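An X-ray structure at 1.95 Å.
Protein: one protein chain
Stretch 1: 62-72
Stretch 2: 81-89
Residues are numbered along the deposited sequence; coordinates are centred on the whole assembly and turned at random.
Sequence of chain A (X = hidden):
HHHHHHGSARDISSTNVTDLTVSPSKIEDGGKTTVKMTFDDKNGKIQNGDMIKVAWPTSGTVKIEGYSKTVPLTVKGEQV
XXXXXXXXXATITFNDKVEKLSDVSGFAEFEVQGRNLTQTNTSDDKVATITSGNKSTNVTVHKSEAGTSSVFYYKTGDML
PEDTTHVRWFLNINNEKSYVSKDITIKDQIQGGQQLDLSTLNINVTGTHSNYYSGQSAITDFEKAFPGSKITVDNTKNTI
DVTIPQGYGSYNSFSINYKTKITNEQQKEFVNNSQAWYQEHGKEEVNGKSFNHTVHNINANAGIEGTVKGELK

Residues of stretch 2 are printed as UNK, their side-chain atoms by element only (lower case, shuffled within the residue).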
# COMPACT_ATOMS: atom_id res chain seq x y z
N VAL A 62 9.43 14.70 -6.35
CA VAL A 62 9.14 13.70 -5.32
C VAL A 62 7.67 13.73 -4.89
O VAL A 62 7.06 14.80 -4.82
CB VAL A 62 10.06 13.84 -4.08
CG1 VAL A 62 11.41 13.18 -4.34
CG2 VAL A 62 10.24 15.30 -3.67
N LYS A 63 7.13 12.55 -4.60
CA LYS A 63 5.74 12.41 -4.19
C LYS A 63 5.62 11.61 -2.90
O LYS A 63 6.13 10.49 -2.80
CB LYS A 63 4.91 11.76 -5.31
CG LYS A 63 3.42 11.66 -5.03
CD LYS A 63 2.67 11.12 -6.24
CE LYS A 63 1.19 10.91 -5.95
NZ LYS A 63 0.44 12.19 -5.76
N ILE A 64 4.94 12.18 -1.91
CA ILE A 64 4.66 11.51 -0.65
C ILE A 64 3.18 11.15 -0.57
O ILE A 64 2.31 12.01 -0.75
CB ILE A 64 5.09 12.36 0.58
CG1 ILE A 64 6.59 12.69 0.53
CG2 ILE A 64 4.71 11.68 1.90
CD1 ILE A 64 7.54 11.49 0.61
N GLU A 65 2.89 9.88 -0.32
CA GLU A 65 1.52 9.38 -0.26
C GLU A 65 1.21 8.78 1.11
O GLU A 65 1.77 7.75 1.49
CB GLU A 65 1.27 8.35 -1.37
CG GLU A 65 1.42 8.90 -2.78
CD GLU A 65 1.18 7.84 -3.85
OE1 GLU A 65 0.05 7.31 -3.92
OE2 GLU A 65 2.11 7.56 -4.63
N GLY A 66 0.31 9.43 1.84
CA GLY A 66 -0.10 8.97 3.16
C GLY A 66 -1.11 7.84 3.08
O GLY A 66 -2.16 7.99 2.45
N TYR A 67 -0.79 6.72 3.71
CA TYR A 67 -1.68 5.56 3.74
C TYR A 67 -2.95 5.87 4.53
O TYR A 67 -2.88 6.30 5.69
CB TYR A 67 -0.97 4.33 4.32
CG TYR A 67 0.12 3.78 3.42
CD1 TYR A 67 1.46 4.13 3.62
CD2 TYR A 67 -0.18 2.89 2.39
CE1 TYR A 67 2.47 3.62 2.81
CE2 TYR A 67 0.82 2.37 1.57
CZ TYR A 67 2.14 2.74 1.78
OH TYR A 67 3.13 2.23 0.97
N SER A 68 -4.10 5.65 3.90
CA SER A 68 -5.40 6.03 4.45
C SER A 68 -5.73 5.33 5.77
O SER A 68 -6.00 4.13 5.79
CB SER A 68 -6.51 5.79 3.42
OG SER A 68 -6.31 6.57 2.25
N LYS A 69 -5.70 6.10 6.85
CA LYS A 69 -6.01 5.59 8.19
C LYS A 69 -6.79 6.60 9.03
O LYS A 69 -6.62 7.81 8.88
CB LYS A 69 -4.72 5.18 8.92
CG LYS A 69 -4.16 3.81 8.53
CD LYS A 69 -4.94 2.67 9.18
CE LYS A 69 -4.37 1.32 8.78
NZ LYS A 69 -5.12 0.19 9.40
N THR A 70 -7.65 6.08 9.91
CA THR A 70 -8.41 6.91 10.84
C THR A 70 -8.22 6.41 12.27
O THR A 70 -8.76 5.36 12.65
CB THR A 70 -9.92 6.95 10.47
OG1 THR A 70 -10.06 7.24 9.07
CG2 THR A 70 -10.65 8.01 11.28
N VAL A 71 -7.44 7.15 13.05
CA VAL A 71 -7.11 6.77 14.42
C VAL A 71 -7.68 7.78 15.43
O VAL A 71 -7.37 8.97 15.35
CB VAL A 71 -5.58 6.62 14.63
CG1 VAL A 71 -5.26 6.07 16.01
CG2 VAL A 71 -4.97 5.72 13.55
N PRO A 72 -8.51 7.31 16.37
CA PRO A 72 -9.11 8.20 17.37
C PRO A 72 -8.14 8.62 18.47
O PRO A 72 -7.23 7.86 18.84
CB PRO A 72 -10.24 7.35 17.96
CG PRO A 72 -9.78 5.95 17.80
CD PRO A 72 -8.96 5.91 16.54
N UNK A 81 -10.46 13.58 20.09
CA UNK A 81 -9.97 13.99 18.77
C UNK A 81 -9.93 12.85 17.77
O UNK A 81 -10.28 11.72 18.09
N UNK A 82 -9.49 13.16 16.55
CA UNK A 82 -9.41 12.17 15.48
C UNK A 82 -8.25 12.46 14.52
O UNK A 82 -8.04 13.61 14.12
c UNK A 82 -10.92 10.85 13.87
c UNK A 82 -12.23 10.84 13.10
n UNK A 82 -12.99 9.76 13.24
o UNK A 82 -12.55 11.78 12.38
c UNK A 82 -10.73 12.11 14.70
N UNK A 83 -7.51 11.41 14.18
CA UNK A 83 -6.40 11.51 13.23
C UNK A 83 -6.79 10.91 11.88
O UNK A 83 -6.92 9.69 11.75
c UNK A 83 -5.16 10.81 13.79
N UNK A 84 -6.99 11.78 10.89
CA UNK A 84 -7.37 11.35 9.55
C UNK A 84 -6.19 11.53 8.58
O UNK A 84 -5.77 12.66 8.30
c UNK A 84 -8.62 12.10 9.03
c UNK A 84 -9.00 11.63 7.63
c UNK A 84 -9.80 11.90 9.98
N UNK A 85 -5.67 10.41 8.09
CA UNK A 85 -4.55 10.42 7.15
C UNK A 85 -5.05 10.09 5.74
O UNK A 85 -5.73 9.09 5.53
c UNK A 85 -3.58 8.86 10.08
c UNK A 85 -3.42 9.44 7.58
c UNK A 85 -2.24 9.51 6.61
c UNK A 85 -2.93 9.72 9.00
N UNK A 86 -4.71 10.96 4.79
CA UNK A 86 -5.07 10.78 3.39
C UNK A 86 -3.81 10.87 2.51
O UNK A 86 -2.80 11.43 2.94
c UNK A 86 -7.47 11.57 3.56
c UNK A 86 -6.11 11.83 2.92
o UNK A 86 -5.67 13.15 3.27
N UNK A 87 -3.87 10.32 1.28
CA UNK A 87 -2.73 10.34 0.34
C UNK A 87 -2.13 11.72 0.05
O UNK A 87 -1.02 11.81 -0.47
c UNK A 87 -5.02 9.59 0.70
c UNK A 87 -4.42 8.89 -0.48
c UNK A 87 -3.33 9.75 -0.94
N UNK A 88 -2.86 12.78 0.39
CA UNK A 88 -2.42 14.15 0.12
C UNK A 88 -2.23 15.01 1.37
O UNK A 88 -1.69 16.12 1.28
c UNK A 88 -3.37 14.19 -2.25
o UNK A 88 -2.35 13.56 -2.62
o UNK A 88 -4.39 14.31 -2.96
c UNK A 88 -3.38 14.83 -0.87
N UNK A 89 -2.67 14.51 2.52
CA UNK A 89 -2.54 15.25 3.78
C UNK A 89 -3.00 14.50 5.01
O UNK A 89 -3.73 13.51 4.92
O HOH W 1 0.35 12.42 -2.77
O HOH W 2 -2.43 11.42 -4.38

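Position 81 carries no side-chain atoms at all, so it is glycine. Its carbonyl lies against the other strand, with O 3.8 Å from Pro72 CA.

Position 82 has three side-chain carbons in a row, the third bearing one oxygen and one nitrogen: an amide at the end of a two-carbon arm. That chain lies on the face of the sheet shared with Thr70 and Pro72, and the amide end approaches Thr70. The residue is glutamine, the contact running from Gln82 NE2 to Thr70 CG2 at 3.5 Å. Bond lengths alone separate glutamine poorly from glutamate; the element labels settle it.

At position 83 a single carbon is present, and it faces the side chain of Val71. One carbon defines alanine. Its backbone bonds through both its N and its O: Ala83 N donates to Val71 O at 2.7 Å, and Val71 N donates to Ala83 O at 2.9 Å. Across this hydrogen-bonded pair the side chains meet on one face, Val71 CB lying 4.3 Å from Ala83 CB.

Position 84 shows one carbon carrying two more, a fork without polar atoms, and one branch reaches the methyl of Thr70. This is valine; Val84 CG2 lies 4.2 Å from Thr70 CG2, and the two residues form a non-hydrogen-bonded pair.

Position 85 holds four carbons, forked at the first, with one arm two carbons long. The short arm comes close to the carbonyl of Tyr67, while the end of the long arm approaches Lys69. This pattern belongs to isoleucine: Ile85 CG2 is 3.4 Å from Tyr67 O, and Ile85 CD1 is 4.0 Å from Lys69 CB. The backbone pairs with Lys69, through Ile85 N to Lys69 O at 2.9 Å and Lys69 N to Ile85 O at 3.3 Å.

At position 86 one carbon bears an oxygen and a second carbon, and the CA-to-CB bond points away from stretch 1. It is threonine, whose OG1 donates to the backbone O of position 89 at 2.6 Å.

Position 87 has three carbons closing a ring onto the backbone nitrogen; the ring lies against Ser68, and the nitrogen nears Gly66 O. The closed ring makes it proline. With no hydrogen on that nitrogen, the 3.1 Å approach of Pro87 N to Gly66 O is not a hydrogen bond. Pro87 CD is 3.6 Å from Ser68 OG.

Position 88 has two carbons, the second carrying two oxygens, one of which nears Lys63 NZ without reaching salt-bridge distance. This is aspartate. Asp88 OD1 lies 4.4 Å from Lys63 NZ, but water 2 links them, accepting from Lys63 NZ (3.3 Å) and donating to Asp88 OD1 (2.8 Å).

Position 89 lacks a side chain and is glycine, closing a type I turn begun at Thr86.

The contact is thus an antiparallel pairing held by four backbone hydrogen bonds between Lys69 and Ile85 and between Val71 and Ala83. Beyond it, Gly66 allows close packing: an ideal CB there would fall 2.7 Å from Thr86 O. At the turn, water takes over where direct pairing stops.

Stretch 2, residues 81-89: GQAVITPDG
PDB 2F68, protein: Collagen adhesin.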